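Local coordinates for DyP-type peroxidase (Pleurotus ostreatus PC15, PDB 6FSK), which is a heme b peroxidase of the dye-decolorizing family and probably also oxidises Mn(II) at a non-canonical site, at residues T100-D105 with F239-Y244; K332-N337 with A346-R351; F382-S387 with D391-I396. The protein carries 1 engineered substitution. All blocks are in the same frame, centred on the assembly; numbering follows the deposited sequence.

Interaction 1: residues T100-D105 with F239-Y244; sequences TGQRKD and FLTFRY
The carboxamide of Gln-102 lies across the bent side chain of Arg-243, its plane turned 67° from that of the guanidinium, and both of its polar atoms are used. OE1 meets the guanidinium at its edge and in its plane, accepting from Arg-243 NH1 at 2.9 Å, although on the glutamine side the donor stands above the carbonyl plane, 47° out of it. NE2 donates to the main-chain Phe-242 O at 3.1 Å, and NE2 also lies 4.1 Å from the methyl CG2 of Thr-241. With CG anti to the backbone N (chi1 -158°) and the chain extended beyond it, Gln-102 spans from the first turn of helix 102-109 to strand 238-247. This strand belongs to the antiparallel sheet of the DyP peroxidase fold, so the contact ties a helix of the N-terminal half to a strand from later in the chain. Two bonds thus fix the rotation of the buried amide. Arg-243 folds back at chi2 and chi3, which lays its CD 3.2 Å from Gln-102 OE1 and turns NH1 to the same oxygen. Its NH2 forms a salt bridge with Asp-111, while Gln-102 N donates to Glu-468 OE2.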
# COMPACT_ATOMS: atom_id res chain seq x y z
N THR A 100 17.20 8.65 0.04
CA THR A 100 17.47 8.58 -1.40
C THR A 100 16.36 9.25 -2.19
O THR A 100 16.59 9.92 -3.20
CB THR A 100 17.67 7.11 -1.76
OG1 THR A 100 18.92 6.64 -1.20
CG2 THR A 100 17.73 6.88 -3.22
N GLY A 101 15.13 9.07 -1.75
CA GLY A 101 13.91 9.49 -2.48
C GLY A 101 13.50 8.48 -3.50
O GLY A 101 14.29 7.70 -3.96
N GLN A 102 12.23 8.47 -3.77
CA GLN A 102 11.66 7.47 -4.59
C GLN A 102 12.06 7.62 -6.05
O GLN A 102 12.14 6.62 -6.75
CB GLN A 102 10.16 7.34 -4.46
CG GLN A 102 9.67 5.93 -4.91
CD GLN A 102 8.19 5.81 -4.93
OE1 GLN A 102 7.57 5.66 -6.02
NE2 GLN A 102 7.54 5.87 -3.72
N ARG A 103 12.22 8.85 -6.54
CA ARG A 103 12.64 8.96 -7.95
C ARG A 103 13.94 8.17 -8.27
O ARG A 103 14.01 7.42 -9.30
CB ARG A 103 12.87 10.41 -8.33
CG ARG A 103 11.64 11.23 -8.52
CD ARG A 103 11.89 12.75 -8.66
NE ARG A 103 12.56 13.26 -7.44
CZ ARG A 103 13.12 14.44 -7.43
NH1 ARG A 103 13.05 15.22 -8.52
NH2 ARG A 103 13.74 14.83 -6.34
N LYS A 104 14.94 8.19 -7.36
CA LYS A 104 16.18 7.41 -7.54
C LYS A 104 15.97 5.95 -7.14
O LYS A 104 16.40 5.05 -7.82
CB LYS A 104 17.29 7.99 -6.72
CG LYS A 104 17.86 9.23 -7.36
CD LYS A 104 18.88 9.87 -6.50
CE LYS A 104 19.40 11.15 -7.16
NZ LYS A 104 19.85 12.06 -6.09
N ASP A 105 15.18 5.72 -6.08
CA ASP A 105 15.00 4.36 -5.57
C ASP A 105 14.19 3.50 -6.56
O ASP A 105 14.31 2.28 -6.57
CB ASP A 105 14.28 4.38 -4.23
CG ASP A 105 14.49 3.13 -3.40
OD1 ASP A 105 15.61 2.63 -3.32
OD2 ASP A 105 13.47 2.63 -2.75
N PHE A 239 6.53 6.53 8.28
CA PHE A 239 6.91 6.69 6.87
C PHE A 239 5.73 6.30 6.01
O PHE A 239 5.18 5.20 6.09
CB PHE A 239 8.12 5.87 6.48
CG PHE A 239 9.41 6.29 7.14
CD1 PHE A 239 10.16 7.28 6.58
CD2 PHE A 239 9.85 5.74 8.33
CE1 PHE A 239 11.30 7.72 7.14
CE2 PHE A 239 10.99 6.22 8.94
CZ PHE A 239 11.76 7.17 8.30
N LEU A 240 5.34 7.26 5.18
CA LEU A 240 4.25 7.16 4.21
C LEU A 240 4.90 6.90 2.84
O LEU A 240 5.55 7.82 2.28
CB LEU A 240 3.48 8.47 4.16
CG LEU A 240 2.17 8.51 3.44
CD1 LEU A 240 1.39 9.78 3.71
CD2 LEU A 240 2.31 8.32 1.93
N THR A 241 4.69 5.73 2.27
CA THR A 241 5.04 5.45 0.86
C THR A 241 3.84 5.69 -0.01
O THR A 241 2.78 5.11 0.22
CB THR A 241 5.54 4.00 0.72
OG1 THR A 241 6.78 3.84 1.40
CG2 THR A 241 5.75 3.70 -0.79
N PHE A 242 4.00 6.56 -1.05
CA PHE A 242 2.98 6.79 -2.08
C PHE A 242 3.42 6.23 -3.40
O PHE A 242 4.55 6.49 -3.80
CB PHE A 242 2.69 8.27 -2.24
CG PHE A 242 1.77 8.56 -3.39
CD1 PHE A 242 0.44 8.22 -3.37
CD2 PHE A 242 2.27 9.21 -4.51
CE1 PHE A 242 -0.40 8.56 -4.46
CE2 PHE A 242 1.43 9.48 -5.58
CZ PHE A 242 0.16 9.09 -5.56
N ARG A 243 2.54 5.45 -4.05
CA ARG A 243 2.78 4.90 -5.41
C ARG A 243 1.57 5.13 -6.25
O ARG A 243 0.46 4.76 -5.89
CB ARG A 243 3.12 3.41 -5.38
CG ARG A 243 4.37 3.10 -4.55
CD ARG A 243 5.64 3.18 -5.37
NE ARG A 243 5.86 2.13 -6.35
CZ ARG A 243 6.66 2.22 -7.41
NH1 ARG A 243 7.24 3.35 -7.75
NH2 ARG A 243 6.77 1.15 -8.17
N TYR A 244 1.77 5.82 -7.38
CA TYR A 244 0.65 6.09 -8.29
C TYR A 244 0.54 4.98 -9.32
O TYR A 244 1.38 4.93 -10.26
CB TYR A 244 0.96 7.41 -8.96
CG TYR A 244 -0.15 8.09 -9.72
CD1 TYR A 244 -1.45 7.75 -9.60
CD2 TYR A 244 0.17 9.22 -10.49
CE1 TYR A 244 -2.46 8.47 -10.25
CE2 TYR A 244 -0.83 9.89 -11.15
CZ TYR A 244 -2.11 9.56 -11.00
OH TYR A 244 -3.11 10.30 -11.70

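Interaction 2: residues K332-N337 with A346-R351; sequences KTYPRN and ADIDNR. With HEM (protoporphyrin IX containing Fe), chain C.
The chain leaves helix 329-333 at Tyr-334 and passes residues 346-351, which end in a short 3-10 segment, with the CA atoms of Arg-336 and Ile-348 8.5 Å apart and Ile-348 CD1 coming near Arg-336 N. This is the proximal side of the heme pocket of a DyP-type peroxidase: the helix opens with His-329, the axial ligand of the iron, and its continuation reaches a heme propionate. Ile-348 carries the apolar contact. Its CG1 sits between the backbone N and the carbonyl carbon (chi1 57°), an orientation that sends CD1 forward to the edge of the Tyr-334 ring, 3.9 Å from CE1 of that residue. The two side chains cross at about a right angle, and the same methyl touches Pro-335 CD at 4.1 Å, filling the corner between ring and proline. A water adds a polar link by donating to Thr-333 O and Arg-351 O. Within the second segment, Asp-347 OD1 accepts from Asp-349 N in an Asx turn around Ile-348. On the heme side, Tyr-334 brings CD2 to within 3.2 Å of propionate atom O2D, the carboxylate lying at the ring edge and in its plane. Over one face of this ring passes Arg-336 CG, and the extended arginine chain continues to the other oxygen of the propionate. Its guanidinium also bonds to Asn-308 and Phe-310 O, which should fix its orientation, and its positive charge probably favours the ionised propionate. The bond itself runs from Arg-336 NH2 to heme O1D, 2.9 Å long with an N-H...O angle of 160°, with O1D at the guanidinium edge, near its plane.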
# COMPACT_ATOMS: atom_id res chain seq x y z
N LYS A 332 3.52 -13.40 -1.43
CA LYS A 332 4.70 -12.61 -1.73
C LYS A 332 4.80 -11.40 -0.81
O LYS A 332 5.91 -11.05 -0.43
CB LYS A 332 4.70 -12.14 -3.17
CG LYS A 332 5.04 -13.21 -4.16
CD LYS A 332 6.56 -13.42 -4.32
CE LYS A 332 6.94 -14.23 -5.53
NZ LYS A 332 8.39 -14.21 -5.67
N THR A 333 3.72 -10.86 -0.30
CA THR A 333 3.77 -9.62 0.44
C THR A 333 3.58 -9.81 1.95
O THR A 333 4.14 -9.03 2.69
CB THR A 333 2.74 -8.60 -0.09
OG1 THR A 333 1.42 -9.13 0.05
CG2 THR A 333 3.05 -8.15 -1.56
N TYR A 334 2.94 -10.87 2.35
CA TYR A 334 2.95 -11.30 3.76
C TYR A 334 3.10 -12.83 3.77
O TYR A 334 2.12 -13.58 3.68
CB TYR A 334 1.71 -10.88 4.50
CG TYR A 334 1.64 -11.35 5.95
CD1 TYR A 334 2.76 -11.51 6.69
CD2 TYR A 334 0.41 -11.55 6.55
CE1 TYR A 334 2.65 -11.97 8.02
CE2 TYR A 334 0.30 -11.97 7.83
CZ TYR A 334 1.42 -12.15 8.56
OH TYR A 334 1.25 -12.65 9.88
N PRO A 335 4.33 -13.29 3.94
CA PRO A 335 4.61 -14.76 3.81
C PRO A 335 4.02 -15.66 4.87
O PRO A 335 4.01 -16.89 4.69
CB PRO A 335 6.15 -14.82 3.83
CG PRO A 335 6.55 -13.51 3.20
CD PRO A 335 5.58 -12.52 3.77
N ARG A 336 3.57 -15.11 5.99
CA ARG A 336 3.05 -15.95 7.08
C ARG A 336 4.01 -17.07 7.43
O ARG A 336 5.23 -16.85 7.61
CB ARG A 336 1.60 -16.42 6.79
CG ARG A 336 0.68 -15.21 6.42
CD ARG A 336 -0.78 -15.58 6.32
NE ARG A 336 -1.54 -14.49 5.70
CZ ARG A 336 -2.70 -14.05 6.10
NH1 ARG A 336 -3.38 -14.69 7.05
NH2 ARG A 336 -3.20 -12.96 5.53
N ASN A 337 3.49 -18.30 7.57
CA ASN A 337 4.38 -19.39 8.02
C ASN A 337 5.46 -19.75 7.04
O ASN A 337 6.46 -20.42 7.40
CB ASN A 337 3.59 -20.64 8.26
CG ASN A 337 2.87 -20.65 9.51
OD1 ASN A 337 2.90 -19.72 10.25
ND2 ASN A 337 2.26 -21.83 9.83
N ALA A 346 11.42 -17.07 11.43
CA ALA A 346 11.81 -15.69 11.32
C ALA A 346 10.81 -14.78 11.98
O ALA A 346 9.64 -15.04 11.96
CB ALA A 346 11.95 -15.28 9.87
N ASP A 347 11.32 -13.68 12.48
CA ASP A 347 10.47 -12.61 12.96
C ASP A 347 10.34 -11.63 11.78
O ASP A 347 11.28 -10.93 11.48
CB ASP A 347 11.15 -11.96 14.16
CG ASP A 347 10.37 -10.82 14.73
OD1 ASP A 347 9.42 -10.33 14.13
OD2 ASP A 347 10.68 -10.40 15.90
N ILE A 348 9.18 -11.56 11.16
CA ILE A 348 8.99 -10.61 10.07
C ILE A 348 8.03 -9.49 10.46
O ILE A 348 7.39 -8.84 9.62
CB ILE A 348 8.45 -11.34 8.80
CG1 ILE A 348 7.15 -12.09 9.06
CG2 ILE A 348 9.59 -12.25 8.27
CD1 ILE A 348 6.49 -12.64 7.76
N ASP A 349 7.96 -9.13 11.77
CA ASP A 349 7.14 -7.95 12.16
C ASP A 349 7.61 -6.66 11.49
O ASP A 349 6.78 -5.84 11.19
CB ASP A 349 7.09 -7.79 13.69
CG ASP A 349 6.35 -8.96 14.38
OD1 ASP A 349 5.83 -9.87 13.74
OD2 ASP A 349 6.29 -8.88 15.62
N ASN A 350 8.92 -6.56 11.22
CA ASN A 350 9.43 -5.40 10.53
C ASN A 350 9.14 -5.38 9.06
O ASN A 350 9.42 -4.37 8.43
CB ASN A 350 10.92 -5.20 10.80
CG ASN A 350 11.81 -6.21 10.10
OD1 ASN A 350 11.38 -7.29 9.66
ND2 ASN A 350 13.11 -5.96 10.18
N ARG A 351 8.53 -6.38 8.51
CA ARG A 351 8.12 -6.39 7.11
C ARG A 351 6.67 -6.02 6.98
O ARG A 351 6.18 -5.89 5.86
CB ARG A 351 8.29 -7.77 6.56
CG ARG A 351 9.69 -8.37 6.79
CD ARG A 351 10.68 -7.75 5.88
NE ARG A 351 12.00 -8.35 6.12
CZ ARG A 351 13.15 -7.69 6.13
NH1 ARG A 351 13.17 -6.37 6.06
NH2 ARG A 351 14.27 -8.35 6.28
CHA HEM C . -2.98 -7.50 -0.20
CHB HEM C . -4.22 -5.83 -4.55
CHC HEM C . -0.17 -3.23 -4.64
CHD HEM C . 1.25 -5.13 -0.42
C1A HEM C . -3.71 -7.29 -1.37
C2A HEM C . -4.98 -7.86 -1.69
C3A HEM C . -5.35 -7.36 -2.88
C4A HEM C . -4.27 -6.54 -3.33
CMA HEM C . -6.58 -7.72 -3.65
CAA HEM C . -5.72 -8.87 -0.82
CBA HEM C . -6.74 -8.34 0.17
CGA HEM C . -6.11 -7.60 1.32
O1A HEM C . -5.55 -8.22 2.23
O2A HEM C . -6.20 -6.34 1.33
C1B HEM C . -3.22 -4.96 -5.00
C2B HEM C . -3.24 -4.21 -6.17
C3B HEM C . -2.13 -3.43 -6.23
C4B HEM C . -1.38 -3.77 -5.01
CMB HEM C . -4.30 -4.27 -7.24
CAB HEM C . -1.60 -2.46 -7.22
CBB HEM C . -2.37 -1.85 -8.10
C1C HEM C . 0.64 -3.54 -3.59
C2C HEM C . 1.94 -3.08 -3.30
C3C HEM C . 2.37 -3.62 -2.13
C4C HEM C . 1.27 -4.41 -1.62
CMC HEM C . 2.69 -2.11 -4.17
CAC HEM C . 3.67 -3.56 -1.40
CBC HEM C . 4.86 -3.34 -2.00
C1D HEM C . 0.15 -5.89 0.00
C2D HEM C . 0.13 -6.48 1.37
C3D HEM C . -1.11 -7.12 1.43
C4D HEM C . -1.71 -6.94 0.12
CMD HEM C . 1.14 -6.38 2.44
CAD HEM C . -1.67 -7.96 2.57
CBD HEM C . -1.21 -9.38 2.54
CGD HEM C . -1.68 -10.15 3.75
O1D HEM C . -2.25 -11.23 3.47
O2D HEM C . -1.60 -9.66 4.86
NA HEM C . -3.20 -6.54 -2.44
NB HEM C . -2.06 -4.76 -4.34
NC HEM C . 0.30 -4.47 -2.59
ND HEM C . -0.92 -6.26 -0.71
FE HEM C . -1.44 -5.58 -2.55
O HOH W 1 4.03 -7.58 5.00

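Interaction 3: residues F382-S387 with D391-I396; sequences FVCYSS and DGFHFI. With HEM (protoporphyrin IX containing Fe), chain C.
Strand 379-386 runs past the start of helix 393-401, the CA atoms of Ser-386 and Gly-392 lying 6.7 Å apart and those of Cys-384 and Phe-393 7.6 Å. Gly-392 is the N-cap residue of that helix, and a CB there would come very close to Ser-386 OG. Along the strand, the alternate residues Phe-382, Cys-384 and Ser-386 all turn toward the helix. Phe-393 answers the first two: its CB lies 3.9 Å from Cys-384 SG, the sulfur is 5.3 Å from the centroid of the Phe-393 ring in an oblique sulfur-aromatic contact, and this ring meets that of Phe-382 obliquely, with planes at 45° and CE2 of Phe-382 3.9 Å from CD1 of Phe-393. In both phenylalanines CG stands anti to the backbone N (chi1 177° in Phe-382), which carries the rings from their separate backbones to the same heme edge. There the CMC methyl lies over one face of Phe-382, whose CE1 is 3.3 Å from heme C2C, while Phe-393 CD1 and Ile-396 CG2 pack on the vinyl carbon CBC. Replacing Phe-382 by alanine removes the ring, and is likely to open a gap beside pyrrole C and leave the Phe-393 ring and the heme methyl without their neighbour. At the other end a water joins the segments, 3.0 Å from Ser-386 OG and accepting from Phe-393 N; Ser-386 OG also takes a bond from Ser-388 N. Aromatic and aliphatic carbon thus lines this side of the heme, which suggests a nonpolar setting for pyrrole C, while the water satisfies an amide of the helix's first turn.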
# COMPACT_ATOMS: atom_id res chain seq x y z
N PHE A 382 -1.73 3.93 -4.11
CA PHE A 382 -1.19 3.05 -3.06
C PHE A 382 -0.52 3.92 -1.99
O PHE A 382 0.34 4.70 -2.31
CB PHE A 382 -0.15 2.11 -3.67
CG PHE A 382 0.50 1.24 -2.66
CD1 PHE A 382 -0.01 -0.01 -2.35
CD2 PHE A 382 1.65 1.63 -2.09
CE1 PHE A 382 0.60 -0.80 -1.35
CE2 PHE A 382 2.30 0.80 -1.15
CZ PHE A 382 1.75 -0.40 -0.80
N VAL A 383 -0.92 3.74 -0.76
CA VAL A 383 -0.28 4.37 0.36
C VAL A 383 -0.02 3.33 1.45
O VAL A 383 -0.94 2.54 1.74
CB VAL A 383 -1.12 5.52 0.95
CG1 VAL A 383 -0.61 5.95 2.33
CG2 VAL A 383 -1.11 6.69 -0.00
N CYS A 384 1.15 3.24 2.00
CA CYS A 384 1.37 2.33 3.17
C CYS A 384 2.27 3.04 4.17
O CYS A 384 3.10 3.89 3.80
CB CYS A 384 1.94 0.96 2.76
SG CYS A 384 3.65 0.96 2.25
N TYR A 385 2.15 2.62 5.40
CA TYR A 385 2.88 3.10 6.53
C TYR A 385 3.65 2.03 7.25
O TYR A 385 3.13 0.89 7.44
CB TYR A 385 1.97 3.71 7.59
CG TYR A 385 1.20 4.93 7.15
CD1 TYR A 385 1.76 6.19 7.20
CD2 TYR A 385 -0.09 4.83 6.66
CE1 TYR A 385 1.05 7.33 6.77
CE2 TYR A 385 -0.78 5.93 6.20
CZ TYR A 385 -0.20 7.21 6.30
OH TYR A 385 -0.89 8.31 5.88
N SER A 386 4.82 2.39 7.71
CA SER A 386 5.57 1.60 8.69
C SER A 386 6.70 2.47 9.24
O SER A 386 6.91 3.59 8.77
CB SER A 386 6.13 0.28 8.21
OG SER A 386 7.37 0.44 7.52
N SER A 387 7.43 2.00 10.23
CA SER A 387 8.50 2.76 10.77
C SER A 387 9.78 2.56 10.02
O SER A 387 10.84 3.10 10.40
CB SER A 387 8.72 2.44 12.25
OG SER A 387 9.15 1.11 12.38
N ASP A 391 12.82 -1.64 5.65
CA ASP A 391 12.41 -2.97 6.12
C ASP A 391 11.10 -3.42 5.52
O ASP A 391 10.85 -4.64 5.37
CB ASP A 391 12.19 -3.03 7.65
CG ASP A 391 13.48 -2.90 8.48
OD1 ASP A 391 14.59 -2.99 7.97
OD2 ASP A 391 13.32 -2.69 9.72
N GLY A 392 10.22 -2.47 5.20
CA GLY A 392 8.89 -2.70 4.72
C GLY A 392 8.71 -2.63 3.21
O GLY A 392 9.18 -3.46 2.47
N PHE A 393 8.08 -1.52 2.82
CA PHE A 393 7.76 -1.38 1.40
C PHE A 393 8.90 -1.71 0.45
O PHE A 393 8.74 -2.46 -0.50
CB PHE A 393 7.26 0.04 1.10
CG PHE A 393 7.18 0.29 -0.39
CD1 PHE A 393 6.05 -0.20 -1.09
CD2 PHE A 393 8.21 0.93 -1.06
CE1 PHE A 393 6.00 -0.07 -2.48
CE2 PHE A 393 8.16 1.07 -2.47
CZ PHE A 393 7.04 0.56 -3.16
N HIS A 394 10.09 -1.12 0.64
CA HIS A 394 11.16 -1.39 -0.33
C HIS A 394 11.54 -2.87 -0.37
O HIS A 394 11.80 -3.39 -1.46
CB HIS A 394 12.39 -0.52 0.05
CG HIS A 394 13.54 -0.68 -0.89
ND1 HIS A 394 14.35 -1.81 -0.92
CD2 HIS A 394 13.99 0.15 -1.85
CE1 HIS A 394 15.29 -1.62 -1.84
NE2 HIS A 394 15.04 -0.47 -2.46
N PHE A 395 11.73 -3.46 0.81
CA PHE A 395 12.13 -4.84 0.92
C PHE A 395 11.09 -5.77 0.26
O PHE A 395 11.43 -6.68 -0.53
CB PHE A 395 12.37 -5.20 2.35
CG PHE A 395 13.05 -6.51 2.51
CD1 PHE A 395 12.33 -7.64 2.61
CD2 PHE A 395 14.46 -6.56 2.59
CE1 PHE A 395 12.94 -8.90 2.82
CE2 PHE A 395 15.07 -7.78 2.72
CZ PHE A 395 14.32 -8.94 2.88
N ILE A 396 9.83 -5.51 0.53
CA ILE A 396 8.77 -6.29 -0.01
C ILE A 396 8.85 -6.27 -1.53
O ILE A 396 8.72 -7.33 -2.18
CB ILE A 396 7.37 -5.81 0.41
CG1 ILE A 396 7.10 -6.01 1.94
CG2 ILE A 396 6.24 -6.51 -0.34
CD1 ILE A 396 5.96 -5.17 2.49
CHA HEM C . -2.98 -7.50 -0.20
CHB HEM C . -4.22 -5.83 -4.55
CHC HEM C . -0.17 -3.23 -4.64
CHD HEM C . 1.25 -5.13 -0.42
C1A HEM C . -3.71 -7.29 -1.37
C2A HEM C . -4.98 -7.86 -1.69
C3A HEM C . -5.35 -7.36 -2.88
C4A HEM C . -4.27 -6.54 -3.33
CMA HEM C . -6.58 -7.72 -3.65
CAA HEM C . -5.72 -8.87 -0.82
CBA HEM C . -6.74 -8.34 0.17
CGA HEM C . -6.11 -7.60 1.32
O1A HEM C . -5.55 -8.22 2.23
O2A HEM C . -6.20 -6.34 1.33
C1B HEM C . -3.22 -4.96 -5.00
C2B HEM C . -3.24 -4.21 -6.17
C3B HEM C . -2.13 -3.43 -6.23
C4B HEM C . -1.38 -3.77 -5.01
CMB HEM C . -4.30 -4.27 -7.24
CAB HEM C . -1.60 -2.46 -7.22
CBB HEM C . -2.37 -1.85 -8.10
C1C HEM C . 0.64 -3.54 -3.59
C2C HEM C . 1.94 -3.08 -3.30
C3C HEM C . 2.37 -3.62 -2.13
C4C HEM C . 1.27 -4.41 -1.62
CMC HEM C . 2.69 -2.11 -4.17
CAC HEM C . 3.67 -3.56 -1.40
CBC HEM C . 4.86 -3.34 -2.00
C1D HEM C . 0.15 -5.89 0.00
C2D HEM C . 0.13 -6.48 1.37
C3D HEM C . -1.11 -7.12 1.43
C4D HEM C . -1.71 -6.94 0.12
CMD HEM C . 1.14 -6.38 2.44
CAD HEM C . -1.67 -7.96 2.57
CBD HEM C . -1.21 -9.38 2.54
CGD HEM C . -1.68 -10.15 3.75
O1D HEM C . -2.25 -11.23 3.47
O2D HEM C . -1.60 -9.66 4.86
NA HEM C . -3.20 -6.54 -2.44
NB HEM C . -2.06 -4.76 -4.34
NC HEM C . 0.30 -4.47 -2.59
ND HEM C . -0.92 -6.26 -0.71
FE HEM C . -1.44 -5.58 -2.55
O HOH W 2 7.08 0.69 4.58

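Interactions 1 and 3 share one sheet: strands 238-247 and 379-386 are neighbours, bonded from Thr-241 N to Cys-384 O and from Arg-243 N to Phe-382 O, each 2.9 Å, and their contact centres are about 10 Å apart. Interactions 2 and 3, about 12 Å apart between centres, both touch the heme, one at a propionate and the other at pyrrole C and its vinyl group; Arg-351 NH1 reaches Asp-391 O at 3.0 Å to join them. Interactions 1 and 2 do not touch, their nearest atoms being about 10 Å apart. Interaction 1 stands behind the pocket, with the Arg-243 side chain about 4 Å from that of Phe-382 and about 5 Å from the heme.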